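Putative non-ribosomal peptide synthetase (Actinomadura parvosata subsp. kistnae, PDB 6M7L) probably serves non-ribosomal peptide assembly as a condensation-type domain with an altered histidine motif, and binds a second protein. Local coordinates at residues G43-V48 with V147-A152; L251-D256 with D425-S430; V323-D328 with V463-V468; A60-L65 with P98-C103; D379-R384 with L415-D420. One frame throughout, in Å; residues are numbered along the deposited sequence.

Contact 1. Residues G43-V48 with V147-A152; sequences GLHVRV and VAHRIA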
# COMPACT_ATOMS: atom_id res chain seq x y z
N GLY A 43 -20.69 -10.80 -17.27
CA GLY A 43 -20.49 -9.37 -17.33
C GLY A 43 -19.02 -9.01 -17.17
O GLY A 43 -18.29 -9.63 -16.39
N LEU A 44 -18.58 -8.03 -17.94
CA LEU A 44 -17.22 -7.51 -17.83
C LEU A 44 -17.19 -6.57 -16.63
O LEU A 44 -17.43 -5.37 -16.75
CB LEU A 44 -16.80 -6.82 -19.11
CG LEU A 44 -16.53 -7.75 -20.30
CD1 LEU A 44 -16.25 -6.95 -21.57
CD2 LEU A 44 -15.36 -8.67 -19.97
N HIS A 45 -16.90 -7.14 -15.47
CA HIS A 45 -16.95 -6.42 -14.21
C HIS A 45 -15.63 -6.59 -13.45
O HIS A 45 -14.91 -7.58 -13.63
CB HIS A 45 -18.09 -6.91 -13.31
CG HIS A 45 -19.42 -6.98 -13.99
ND1 HIS A 45 -20.37 -7.93 -13.68
CD2 HIS A 45 -19.97 -6.20 -14.95
CE1 HIS A 45 -21.44 -7.74 -14.43
NE2 HIS A 45 -21.23 -6.70 -15.21
N VAL A 46 -15.33 -5.62 -12.61
CA VAL A 46 -14.36 -5.80 -11.54
C VAL A 46 -15.15 -6.08 -10.27
O VAL A 46 -16.28 -5.62 -10.10
CB VAL A 46 -13.44 -4.57 -11.37
CG1 VAL A 46 -12.48 -4.45 -12.55
CG2 VAL A 46 -14.27 -3.31 -11.22
N ARG A 47 -14.55 -6.86 -9.37
CA ARG A 47 -15.28 -7.22 -8.16
C ARG A 47 -14.31 -7.60 -7.06
O ARG A 47 -13.20 -8.08 -7.32
CB ARG A 47 -16.28 -8.35 -8.42
CG ARG A 47 -15.67 -9.73 -8.64
CD ARG A 47 -15.07 -9.84 -10.05
NE ARG A 47 -13.65 -10.20 -9.99
CZ ARG A 47 -13.20 -11.45 -10.01
NH1 ARG A 47 -11.90 -11.68 -9.92
NH2 ARG A 47 -14.06 -12.46 -10.12
N VAL A 48 -14.74 -7.38 -5.82
CA VAL A 48 -13.94 -7.66 -4.64
C VAL A 48 -14.86 -8.23 -3.56
O VAL A 48 -15.94 -7.68 -3.31
CB VAL A 48 -13.20 -6.41 -4.12
CG1 VAL A 48 -14.17 -5.24 -3.97
CG2 VAL A 48 -12.50 -6.70 -2.81
N VAL A 147 -19.37 -5.24 -6.73
CA VAL A 147 -19.22 -5.42 -8.17
C VAL A 147 -19.34 -4.05 -8.82
O VAL A 147 -20.20 -3.25 -8.45
CB VAL A 147 -20.28 -6.39 -8.73
CG1 VAL A 147 -19.99 -6.69 -10.20
CG2 VAL A 147 -20.32 -7.67 -7.91
N ALA A 148 -18.45 -3.78 -9.78
CA ALA A 148 -18.48 -2.53 -10.52
C ALA A 148 -18.23 -2.83 -11.99
O ALA A 148 -17.29 -3.56 -12.32
CB ALA A 148 -17.43 -1.54 -9.99
N HIS A 149 -19.07 -2.28 -12.86
CA HIS A 149 -18.89 -2.51 -14.29
C HIS A 149 -17.62 -1.81 -14.77
O HIS A 149 -17.27 -0.73 -14.29
CB HIS A 149 -20.11 -2.00 -15.06
CG HIS A 149 -20.21 -2.57 -16.44
ND1 HIS A 149 -19.43 -2.13 -17.49
CD2 HIS A 149 -20.99 -3.55 -16.94
CE1 HIS A 149 -19.73 -2.82 -18.58
NE2 HIS A 149 -20.67 -3.69 -18.27
N ARG A 150 -16.93 -2.45 -15.72
CA ARG A 150 -15.67 -1.90 -16.19
C ARG A 150 -15.84 -0.62 -17.00
O ARG A 150 -14.83 -0.01 -17.39
CB ARG A 150 -14.91 -2.94 -17.02
CG ARG A 150 -14.58 -4.21 -16.25
CD ARG A 150 -13.71 -5.15 -17.07
NE ARG A 150 -12.43 -5.40 -16.41
CZ ARG A 150 -12.20 -6.40 -15.58
NH1 ARG A 150 -11.00 -6.55 -15.03
NH2 ARG A 150 -13.16 -7.27 -15.30
N ILE A 151 -17.08 -0.19 -17.26
CA ILE A 151 -17.32 1.12 -17.84
C ILE A 151 -17.04 2.22 -16.82
O ILE A 151 -16.86 3.38 -17.19
CB ILE A 151 -18.77 1.22 -18.36
CG1 ILE A 151 -18.92 2.40 -19.33
CG2 ILE A 151 -19.74 1.36 -17.20
CD1 ILE A 151 -20.32 2.52 -19.91
N ALA A 152 -16.97 1.86 -15.53
CA ALA A 152 -16.76 2.82 -14.47
C ALA A 152 -15.53 2.56 -13.62
O ALA A 152 -15.07 3.48 -12.93
CB ALA A 152 -17.98 2.87 -13.54

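Contact 2. Residues L251-D256 with D425-S430; sequences LRLPAD and DGLVGS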
# COMPACT_ATOMS: atom_id res chain seq x y z
N LEU A 251 2.24 -21.26 -13.88
CA LEU A 251 3.41 -21.30 -14.77
C LEU A 251 4.62 -20.84 -13.97
O LEU A 251 4.69 -19.68 -13.57
CB LEU A 251 3.20 -20.43 -16.01
CG LEU A 251 4.25 -20.57 -17.11
CD1 LEU A 251 3.60 -20.56 -18.48
CD2 LEU A 251 5.30 -19.46 -17.01
N ARG A 252 5.56 -21.75 -13.74
CA ARG A 252 6.77 -21.46 -12.99
C ARG A 252 8.00 -21.73 -13.85
O ARG A 252 8.06 -22.75 -14.55
CB ARG A 252 6.85 -22.30 -11.71
CG ARG A 252 6.15 -21.66 -10.51
CD ARG A 252 6.53 -22.37 -9.21
NE ARG A 252 6.56 -21.45 -8.08
CZ ARG A 252 5.57 -21.31 -7.20
NH1 ARG A 252 4.47 -22.03 -7.31
NH2 ARG A 252 5.69 -20.44 -6.20
N LEU A 253 8.96 -20.82 -13.79
CA LEU A 253 10.25 -20.98 -14.45
C LEU A 253 11.34 -20.88 -13.40
O LEU A 253 11.39 -19.88 -12.66
CB LEU A 253 10.45 -19.91 -15.53
CG LEU A 253 11.71 -20.03 -16.40
CD1 LEU A 253 11.57 -21.17 -17.39
CD2 LEU A 253 12.00 -18.73 -17.11
N PRO A 254 12.22 -21.87 -13.26
CA PRO A 254 13.27 -21.79 -12.24
C PRO A 254 14.23 -20.64 -12.51
O PRO A 254 14.30 -20.10 -13.62
CB PRO A 254 13.98 -23.15 -12.36
CG PRO A 254 13.66 -23.63 -13.74
CD PRO A 254 12.28 -23.12 -14.04
N ALA A 255 14.97 -20.27 -11.47
CA ALA A 255 15.86 -19.11 -11.56
C ALA A 255 16.96 -19.32 -12.59
O ALA A 255 17.42 -18.35 -13.20
CB ALA A 255 16.47 -18.81 -10.19
N ASP A 256 17.38 -20.57 -12.81
CA ASP A 256 18.40 -20.86 -13.81
C ASP A 256 18.00 -20.32 -15.18
O ASP A 256 18.68 -19.47 -15.75
CB ASP A 256 18.65 -22.37 -13.88
CG ASP A 256 19.37 -22.90 -12.66
OD1 ASP A 256 19.78 -22.08 -11.80
OD2 ASP A 256 19.54 -24.13 -12.55
N ASP A 425 15.42 -14.46 -9.63
CA ASP A 425 15.04 -15.31 -8.52
C ASP A 425 13.73 -16.02 -8.81
O ASP A 425 12.85 -16.13 -7.95
CB ASP A 425 14.96 -14.50 -7.22
CG ASP A 425 14.99 -15.38 -5.99
OD1 ASP A 425 15.85 -16.29 -5.93
OD2 ASP A 425 14.17 -15.15 -5.07
N GLY A 426 13.58 -16.51 -10.03
CA GLY A 426 12.40 -17.26 -10.41
C GLY A 426 11.36 -16.40 -11.10
O GLY A 426 11.23 -15.19 -10.84
N LEU A 427 10.60 -17.02 -12.00
CA LEU A 427 9.51 -16.37 -12.73
C LEU A 427 8.24 -17.16 -12.44
O LEU A 427 8.07 -18.28 -12.93
CB LEU A 427 9.81 -16.32 -14.23
CG LEU A 427 9.07 -15.29 -15.07
CD1 LEU A 427 9.43 -13.88 -14.61
CD2 LEU A 427 9.41 -15.46 -16.55
N VAL A 428 7.35 -16.58 -11.64
CA VAL A 428 6.16 -17.27 -11.14
C VAL A 428 4.92 -16.50 -11.56
O VAL A 428 4.86 -15.27 -11.44
CB VAL A 428 6.21 -17.42 -9.61
CG1 VAL A 428 4.89 -17.96 -9.07
CG2 VAL A 428 7.35 -18.34 -9.21
N GLY A 429 3.92 -17.22 -12.05
CA GLY A 429 2.68 -16.59 -12.44
C GLY A 429 1.62 -17.59 -12.84
O GLY A 429 1.66 -18.76 -12.44
N SER A 430 0.67 -17.12 -13.65
CA SER A 430 -0.47 -17.92 -14.05
C SER A 430 -0.79 -17.68 -15.51
O SER A 430 -0.72 -16.54 -15.99
CB SER A 430 -1.71 -17.60 -13.19
OG SER A 430 -1.49 -17.92 -11.83

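Contact 3. Residues V323-D328 with V463-V468; sequences VDLSGD and VRLSQV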
# COMPACT_ATOMS: atom_id res chain seq x y z
N VAL A 323 4.59 -8.16 -33.71
CA VAL A 323 5.96 -8.54 -34.02
C VAL A 323 5.95 -9.34 -35.32
O VAL A 323 5.17 -10.28 -35.46
CB VAL A 323 6.60 -9.35 -32.88
CG1 VAL A 323 7.89 -9.99 -33.34
CG2 VAL A 323 6.84 -8.45 -31.67
N ASP A 324 6.81 -8.94 -36.25
CA ASP A 324 6.95 -9.64 -37.52
C ASP A 324 8.05 -10.68 -37.39
O ASP A 324 9.21 -10.33 -37.13
CB ASP A 324 7.25 -8.66 -38.65
CG ASP A 324 7.22 -9.32 -40.02
OD1 ASP A 324 6.95 -10.54 -40.10
OD2 ASP A 324 7.46 -8.61 -41.02
N LEU A 325 7.69 -11.95 -37.55
CA LEU A 325 8.65 -13.05 -37.54
C LEU A 325 8.98 -13.53 -38.94
O LEU A 325 9.34 -14.70 -39.13
CB LEU A 325 8.12 -14.20 -36.68
CG LEU A 325 7.80 -13.78 -35.24
CD1 LEU A 325 7.27 -14.94 -34.43
CD2 LEU A 325 9.04 -13.20 -34.58
N SER A 326 8.87 -12.65 -39.94
CA SER A 326 9.20 -12.99 -41.31
C SER A 326 10.66 -13.43 -41.42
O SER A 326 11.50 -13.13 -40.56
CB SER A 326 8.95 -11.80 -42.24
OG SER A 326 7.56 -11.55 -42.38
N GLY A 327 10.95 -14.14 -42.51
CA GLY A 327 12.21 -14.86 -42.56
C GLY A 327 12.21 -15.95 -41.51
O GLY A 327 11.17 -16.57 -41.22
N ASP A 328 13.36 -16.20 -40.91
CA ASP A 328 13.49 -17.16 -39.82
C ASP A 328 14.39 -16.57 -38.75
O ASP A 328 15.58 -16.89 -38.66
CB ASP A 328 14.01 -18.50 -40.32
CG ASP A 328 13.52 -19.66 -39.49
OD1 ASP A 328 13.89 -19.74 -38.30
OD2 ASP A 328 12.75 -20.49 -40.01
N VAL A 463 18.89 -19.96 -31.30
CA VAL A 463 17.97 -20.89 -31.95
C VAL A 463 17.03 -20.12 -32.86
O VAL A 463 16.45 -19.09 -32.47
CB VAL A 463 17.21 -21.71 -30.89
CG1 VAL A 463 16.38 -20.81 -29.98
CG2 VAL A 463 16.31 -22.74 -31.56
N ARG A 464 16.88 -20.60 -34.09
CA ARG A 464 15.97 -19.97 -35.03
C ARG A 464 14.52 -20.29 -34.66
O ARG A 464 14.24 -21.18 -33.85
CB ARG A 464 16.27 -20.41 -36.46
CG ARG A 464 17.56 -19.86 -37.05
CD ARG A 464 17.48 -19.87 -38.58
NE ARG A 464 18.76 -19.54 -39.21
CZ ARG A 464 19.53 -20.42 -39.83
NH1 ARG A 464 19.16 -21.69 -39.92
NH2 ARG A 464 20.68 -20.03 -40.38
N LEU A 465 13.60 -19.54 -35.27
CA LEU A 465 12.18 -19.78 -35.03
C LEU A 465 11.76 -21.17 -35.51
O LEU A 465 10.89 -21.79 -34.89
CB LEU A 465 11.35 -18.70 -35.73
CG LEU A 465 9.83 -18.88 -35.77
CD1 LEU A 465 9.24 -18.91 -34.37
CD2 LEU A 465 9.18 -17.79 -36.62
N SER A 466 12.37 -21.66 -36.58
CA SER A 466 11.97 -22.94 -37.15
C SER A 466 12.47 -24.12 -36.33
O SER A 466 11.75 -25.11 -36.15
CB SER A 466 12.47 -23.06 -38.59
OG SER A 466 13.89 -23.09 -38.63
N GLN A 467 13.71 -24.05 -35.83
CA GLN A 467 14.33 -25.16 -35.13
C GLN A 467 14.01 -25.18 -33.64
O GLN A 467 14.78 -25.75 -32.86
CB GLN A 467 15.85 -25.13 -35.34
CG GLN A 467 16.50 -23.80 -34.97
CD GLN A 467 18.01 -23.84 -35.11
OE1 GLN A 467 18.72 -23.06 -34.47
NE2 GLN A 467 18.51 -24.74 -35.95
N VAL A 468 12.91 -24.58 -33.23
CA VAL A 468 12.52 -24.53 -31.83
C VAL A 468 11.59 -25.69 -31.53
O VAL A 468 10.84 -26.16 -32.39
CB VAL A 468 11.90 -23.15 -31.49
CG1 VAL A 468 10.47 -23.30 -30.99
CG2 VAL A 468 12.77 -22.42 -30.49

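Contact 4. Residues A60-L65 with P98-C103; sequences ALAGAL and PPLEIC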
# COMPACT_ATOMS: atom_id res chain seq x y z
N ALA A 60 -24.44 1.86 8.73
CA ALA A 60 -23.25 2.64 8.42
C ALA A 60 -22.60 2.15 7.12
O ALA A 60 -22.11 2.96 6.33
CB ALA A 60 -22.25 2.57 9.57
N LEU A 61 -22.60 0.84 6.90
CA LEU A 61 -22.09 0.30 5.64
C LEU A 61 -22.90 0.82 4.46
O LEU A 61 -22.33 1.15 3.41
CB LEU A 61 -22.12 -1.23 5.68
CG LEU A 61 -21.96 -1.96 4.34
CD1 LEU A 61 -20.54 -1.81 3.80
CD2 LEU A 61 -22.32 -3.43 4.50
N ALA A 62 -24.22 0.91 4.61
CA ALA A 62 -25.05 1.48 3.55
C ALA A 62 -24.72 2.95 3.33
O ALA A 62 -24.60 3.41 2.19
CB ALA A 62 -26.53 1.31 3.89
N GLY A 63 -24.55 3.71 4.42
CA GLY A 63 -24.16 5.11 4.28
C GLY A 63 -22.79 5.27 3.67
O GLY A 63 -22.56 6.15 2.83
N ALA A 64 -21.84 4.41 4.07
CA ALA A 64 -20.49 4.48 3.51
C ALA A 64 -20.49 4.16 2.03
O ALA A 64 -19.77 4.79 1.25
CB ALA A 64 -19.56 3.54 4.27
N LEU A 65 -21.29 3.17 1.62
CA LEU A 65 -21.42 2.87 0.19
C LEU A 65 -21.92 4.08 -0.57
O LEU A 65 -21.36 4.45 -1.62
CB LEU A 65 -22.36 1.68 -0.00
CG LEU A 65 -21.82 0.31 0.41
CD1 LEU A 65 -22.91 -0.75 0.38
CD2 LEU A 65 -20.65 -0.09 -0.49
N PRO A 98 -25.64 3.06 -4.62
CA PRO A 98 -25.61 1.68 -5.08
C PRO A 98 -26.62 0.84 -4.33
O PRO A 98 -26.88 1.08 -3.13
CB PRO A 98 -24.17 1.24 -4.78
CG PRO A 98 -23.80 2.06 -3.59
CD PRO A 98 -24.44 3.40 -3.84
N PRO A 99 -27.23 -0.15 -4.98
CA PRO A 99 -28.07 -1.09 -4.24
C PRO A 99 -27.22 -1.97 -3.33
O PRO A 99 -26.06 -2.25 -3.61
CB PRO A 99 -28.74 -1.92 -5.34
CG PRO A 99 -27.87 -1.75 -6.54
CD PRO A 99 -27.28 -0.37 -6.43
N LEU A 100 -27.83 -2.39 -2.22
CA LEU A 100 -27.16 -3.23 -1.23
C LEU A 100 -28.06 -4.42 -0.93
O LEU A 100 -29.01 -4.31 -0.14
CB LEU A 100 -26.85 -2.44 0.04
CG LEU A 100 -26.33 -3.26 1.23
CD1 LEU A 100 -25.04 -3.99 0.86
CD2 LEU A 100 -26.12 -2.37 2.45
N GLU A 101 -27.77 -5.56 -1.55
CA GLU A 101 -28.48 -6.79 -1.23
C GLU A 101 -27.95 -7.37 0.07
O GLU A 101 -26.74 -7.40 0.32
CB GLU A 101 -28.32 -7.82 -2.36
CG GLU A 101 -28.90 -9.18 -2.01
CD GLU A 101 -28.57 -10.24 -3.04
OE1 GLU A 101 -29.16 -11.34 -2.97
OE2 GLU A 101 -27.71 -9.98 -3.91
N ILE A 102 -28.87 -7.82 0.91
CA ILE A 102 -28.55 -8.52 2.15
C ILE A 102 -29.07 -9.94 2.00
O ILE A 102 -30.28 -10.17 2.01
CB ILE A 102 -29.15 -7.81 3.37
CG1 ILE A 102 -28.49 -6.44 3.56
CG2 ILE A 102 -28.99 -8.67 4.62
CD1 ILE A 102 -29.08 -5.61 4.67
N CYS A 103 -28.15 -10.89 1.86
CA CYS A 103 -28.48 -12.27 1.50
C CYS A 103 -27.87 -13.22 2.52
O CYS A 103 -26.73 -13.68 2.35
CB CYS A 103 -28.00 -12.58 0.09
SG CYS A 103 -28.17 -14.31 -0.40

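Contact 5. Residues D379-R384 with L415-D420; sequences DEDDVR and LDHRTD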
# COMPACT_ATOMS: atom_id res chain seq x y z
N ASP A 379 5.25 -8.38 -14.05
CA ASP A 379 5.30 -7.44 -12.93
C ASP A 379 6.49 -7.74 -12.03
O ASP A 379 6.81 -8.91 -11.78
CB ASP A 379 4.01 -7.50 -12.12
CG ASP A 379 2.78 -7.22 -12.95
OD1 ASP A 379 2.85 -6.35 -13.84
OD2 ASP A 379 1.74 -7.87 -12.71
N GLU A 380 7.14 -6.69 -11.56
CA GLU A 380 8.09 -6.82 -10.47
C GLU A 380 7.33 -7.01 -9.17
O GLU A 380 6.20 -6.54 -9.01
CB GLU A 380 8.99 -5.59 -10.38
CG GLU A 380 9.24 -4.87 -11.71
CD GLU A 380 10.18 -5.64 -12.63
OE1 GLU A 380 9.70 -6.18 -13.65
OE2 GLU A 380 11.39 -5.69 -12.34
N ASP A 381 7.95 -7.73 -8.23
CA ASP A 381 7.30 -7.97 -6.95
C ASP A 381 7.10 -6.65 -6.21
O ASP A 381 7.97 -5.78 -6.22
CB ASP A 381 8.12 -8.94 -6.11
CG ASP A 381 7.25 -9.86 -5.26
OD1 ASP A 381 6.03 -9.61 -5.18
OD2 ASP A 381 7.79 -10.83 -4.69
N ASP A 382 5.93 -6.51 -5.58
CA ASP A 382 5.57 -5.26 -4.92
C ASP A 382 4.58 -5.56 -3.81
O ASP A 382 4.18 -6.71 -3.60
CB ASP A 382 4.99 -4.26 -5.93
CG ASP A 382 5.71 -2.92 -5.89
OD1 ASP A 382 6.06 -2.46 -4.79
OD2 ASP A 382 5.91 -2.33 -6.97
N VAL A 383 4.19 -4.52 -3.08
CA VAL A 383 3.24 -4.68 -1.99
C VAL A 383 1.87 -5.04 -2.54
O VAL A 383 1.43 -4.51 -3.58
CB VAL A 383 3.19 -3.40 -1.13
CG1 VAL A 383 2.73 -2.20 -1.96
CG2 VAL A 383 2.30 -3.60 0.09
N ARG A 384 1.19 -5.96 -1.88
CA ARG A 384 -0.14 -6.37 -2.32
C ARG A 384 -1.19 -5.45 -1.71
O ARG A 384 -1.20 -5.26 -0.49
CB ARG A 384 -0.42 -7.81 -1.93
CG ARG A 384 0.37 -8.83 -2.74
CD ARG A 384 -0.39 -9.26 -3.98
NE ARG A 384 -1.45 -10.22 -3.67
CZ ARG A 384 -2.18 -10.86 -4.59
NH1 ARG A 384 -1.95 -10.65 -5.88
NH2 ARG A 384 -3.12 -11.71 -4.21
N LEU A 415 5.18 -12.89 -12.40
CA LEU A 415 5.92 -12.10 -11.43
C LEU A 415 7.41 -12.27 -11.66
O LEU A 415 7.91 -13.40 -11.70
CB LEU A 415 5.56 -12.51 -10.00
CG LEU A 415 4.29 -11.90 -9.40
CD1 LEU A 415 3.94 -12.59 -8.09
CD2 LEU A 415 4.48 -10.40 -9.17
N ASP A 416 8.12 -11.15 -11.82
CA ASP A 416 9.55 -11.16 -12.09
C ASP A 416 10.29 -11.03 -10.75
O ASP A 416 10.69 -9.95 -10.32
CB ASP A 416 9.91 -10.04 -13.05
CG ASP A 416 11.36 -10.08 -13.50
OD1 ASP A 416 12.04 -11.09 -13.21
OD2 ASP A 416 11.81 -9.11 -14.14
N HIS A 417 10.46 -12.17 -10.09
CA HIS A 417 11.12 -12.19 -8.79
C HIS A 417 12.61 -11.89 -8.94
O HIS A 417 13.27 -12.38 -9.85
CB HIS A 417 10.93 -13.55 -8.11
CG HIS A 417 9.55 -13.78 -7.59
ND1 HIS A 417 8.81 -12.79 -6.98
CD2 HIS A 417 8.77 -14.89 -7.59
CE1 HIS A 417 7.63 -13.28 -6.63
NE2 HIS A 417 7.58 -14.55 -6.98
N ARG A 418 13.13 -11.09 -8.02
CA ARG A 418 14.53 -10.69 -8.04
C ARG A 418 15.13 -10.79 -6.64
O ARG A 418 14.44 -10.65 -5.63
CB ARG A 418 14.70 -9.25 -8.55
CG ARG A 418 14.22 -9.03 -9.98
CD ARG A 418 15.02 -9.85 -10.98
NE ARG A 418 14.61 -9.56 -12.35
CZ ARG A 418 15.18 -8.65 -13.13
NH1 ARG A 418 14.74 -8.46 -14.36
NH2 ARG A 418 16.21 -7.95 -12.68
N THR A 419 16.43 -11.06 -6.60
CA THR A 419 17.20 -10.88 -5.37
C THR A 419 17.44 -9.40 -5.14
O THR A 419 17.26 -8.57 -6.04
CB THR A 419 18.52 -11.65 -5.45
OG1 THR A 419 18.31 -12.90 -6.11
CG2 THR A 419 19.08 -11.92 -4.06
N ASP A 420 17.85 -9.06 -3.92
CA ASP A 420 18.11 -7.66 -3.57
C ASP A 420 19.10 -7.00 -4.52
O ASP A 420 19.09 -5.77 -4.65
CB ASP A 420 18.62 -7.57 -2.13
CG ASP A 420 17.62 -8.08 -1.12
OD1 ASP A 420 17.41 -9.31 -1.07
OD2 ASP A 420 17.03 -7.25 -0.39

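Contact 1. Residues G43-V48 with V147-A152
H149 and R150, which meet H45 and L44, stand where condensation domains carry the two histidines of the HHxxxDG motif; here the second histidine is an arginine. The motif begins on the last residue of a strand that runs antiparallel to residues 45-48, with V46 N bonded to A148 O (2.9 Å) and A148 N to V46 O. R150 N then continues the pairing onto L44 O at 3.1 Å. That same carbonyl oxygen lies 3.8 Å above the centre of one face of the H149 ring, while in the ring plane ND1 accepts I151 N (3.1 Å), and this bond fixes the ring's rotation. The two strands belong to the sheet of the N-terminal lobe in the chloramphenicol-acetyltransferase-like fold of the family. H45 CD2 approaches H149 CD2 at 3.5 Å, the rings oblique with planes 60° apart, and H45 ND1 bonds to A118 O. V147 CG1 touches H45 CB. On the other sheet face V46 splits its methyls: CG2 packs on A148 CB (3.8 Å), and CG1 sits 3.5 Å over the centre of the R150 guanidinium, whose NH1 has a long, weak ion pair with E404.

Contact 2. Residues L251-D256 with D425-S430
Strand 251-253 and residues 425-430 run antiparallel at 171°, their axes 4.8 Å apart, with L251-G429 and L253-L427 as hydrogen-bonded pairs and R252-V428 as the non-hydrogen-bonded pair between them. Four backbone bonds hold the ladder; L253 N to L427 O is 2.8 Å. R252 and V428 lie side by side on one face, pointing the same way. V428 CG2 reaches R252 NE at 3.4 Å and R252 CG at 3.8 Å, while V428 CG1 sits 3.7 Å above the guanidinium plane, offset toward its rim. An alanine at V428 would take away both methyls, and the arginine would probably lose its apolar bed and be freer to swing. On the opposite face L253 CB packs against L427 CB at 3.9 Å. Where the ladder ends, A255 CB rests 3.7 Å from G426 N; the backbone angles of G426 (96°/150°) would jam a CB against the preceding carbonyl. L251 and L253 turn to helix 440-459, L427 to helix 272-288: a leucine-lined sheet face under helices and an arginine-bearing outer face, the alpha/beta layering of the C-terminal lobe of condensation domains.

Contact 3. Residues V323-D328 with V463-V468
L325 lays its CB against the CD2 methyl of L465 at 3.7 Å, the two side chains crossing at about a right angle. L325 CD1 also lies near that methyl. Both leucines touch S285 of helix 272-288, and L325 reaches I334 of helix 331-346, which makes this pair the apolar half of a junction between the turn after strand 317-324 and the loop that follows helix 440-459. L465 CB points at the other segment, CG stands anti to its backbone N (chi1 172°), and chi2 of 62° then brings CD2 to L325. The polar half lies at D328. Its OD1 accepts S466 N at 3.0 Å through the syn lone pair, with an N-H...O angle of 153°, and takes a weak bond from S466 OG at 3.4 Å. R464 runs past the aspartate with its aliphatic part: its CB and CG pass close to D328 OD1, and CD lies 3.5 Å from D328 O. The Asx turn of D324 with S326 N precedes D328. L465 O bonds to R286 of helix 272-288, tying the loop to that helix. The D328 carboxylate is thus held by a backbone amide and, weakly, a hydroxyl; with R464 NE 5.0 Å from OD1, the arginine's influence on its charge is probably through space and modest.

Contact 4. Residues A60-L65 with P98-C103
L100 pushes its forked end into the side of helix 58-71, joining that helix to the short strand 100-102 at the border of the N-terminal lobe sheet, an alpha-on-beta packing within the two-lobed condensation-domain fold. Helix segment and strand run nearly antiparallel, their directions 156° apart and their axes 10.6 Å from each other, and the interval is filled by side chains, which also reach the helix backbone. L65 and L100 carry most of it and cross at about a right angle. L100 CB points at the helix and CG stands anti to the backbone N (chi1 172°); its two methyls then part company. CD1 meets L65 CD1 at 3.9 Å. CD2 lies over A62, 4.0 Å from its CB and 4.1 Å from its CA. L65 thus offers its tip to L100 and its base to P98, whose CG packs on L65 CB at 3.9 Å. P98 CD also reaches the helix backbone, 3.9 Å from L65 O. An alanine at P98 would lack CG and CD, and would probably leave a gap beside L65 CB and its carbonyl while letting the chain before the strand flex more. A132 of strand 130-136 touches both L65 and L100, and L165 of helix 155-172 backs L65. The strand is tied to its sheet neighbour by backbone bonds between A132 and both P99 and E101. At the far end of the patch L61 CD2 stands 4.4 Å from L100 CD2.

Contact 5. Residues D379-R384 with L415-D420
D379 and L415 form the close part of this contact, a parallel pairing in which D379 O accepts D416 N at 2.6 Å with a nearly straight N-H...O angle of 175°. The same oxygen has L415 CA 3.3 Å away in a CA-H...O contact. L415 CD2 closes over this corner, 3.8 Å from D379 O and near D379 CB. Strand 374-380 is the outermost strand of the C-terminal lobe sheet, and strand 410-418 is bonded on its other flank to strand 424-434. The side chains of E380 and D381 lie on the solvent side, while D416 is buried. E380 and D416 lie side by side, pointing the same way, their carboxylate planes 88° apart and E380 OE1 3.6 Å from D416 OD2, two like charges close together. D416 is probably balanced by R418 of its own strand: R418 NE donates to D416 OD1 at 3.1 Å in the guanidinium plane, and R418 NH1 adds a weaker salt-bridge bond to OD2. D381 brings OD2 to the edge of the H417 ring, 3.1 Å from CE1, the carboxylate turned 51° from the ring plane. Further on, D382 makes a salt bridge to a basic side chain of another protein chain. The chemistry is that of an acidic edge: R418 probably offsets the repulsion between E380 and D416, and the remaining negative charge is likely to suit the basic partner docked at D382.

Overall arrangement
The five contacts divide between the two lobes. Contacts 1 and 4 both reach the N-terminal sheet, their centres about 17 Å apart, with strand 45-53 leading on to helix 58-71. Contacts 2 and 5 share the C-terminal sheet, centres about 11 Å apart, and touch: V428 O and L415 N, 2.6 Å apart and probably hydrogen-bonded, join strand 424-434 of contact 2 to its neighbour 410-418 of contact 5. Contact 3 lies at the outer end of that lobe, centred about 24 Å from contact 2 and about 56 Å from contact 4. Contact 1, probably the altered HHxxxDG position, is centred about 27 Å from contact 5, where the other protein chain docks.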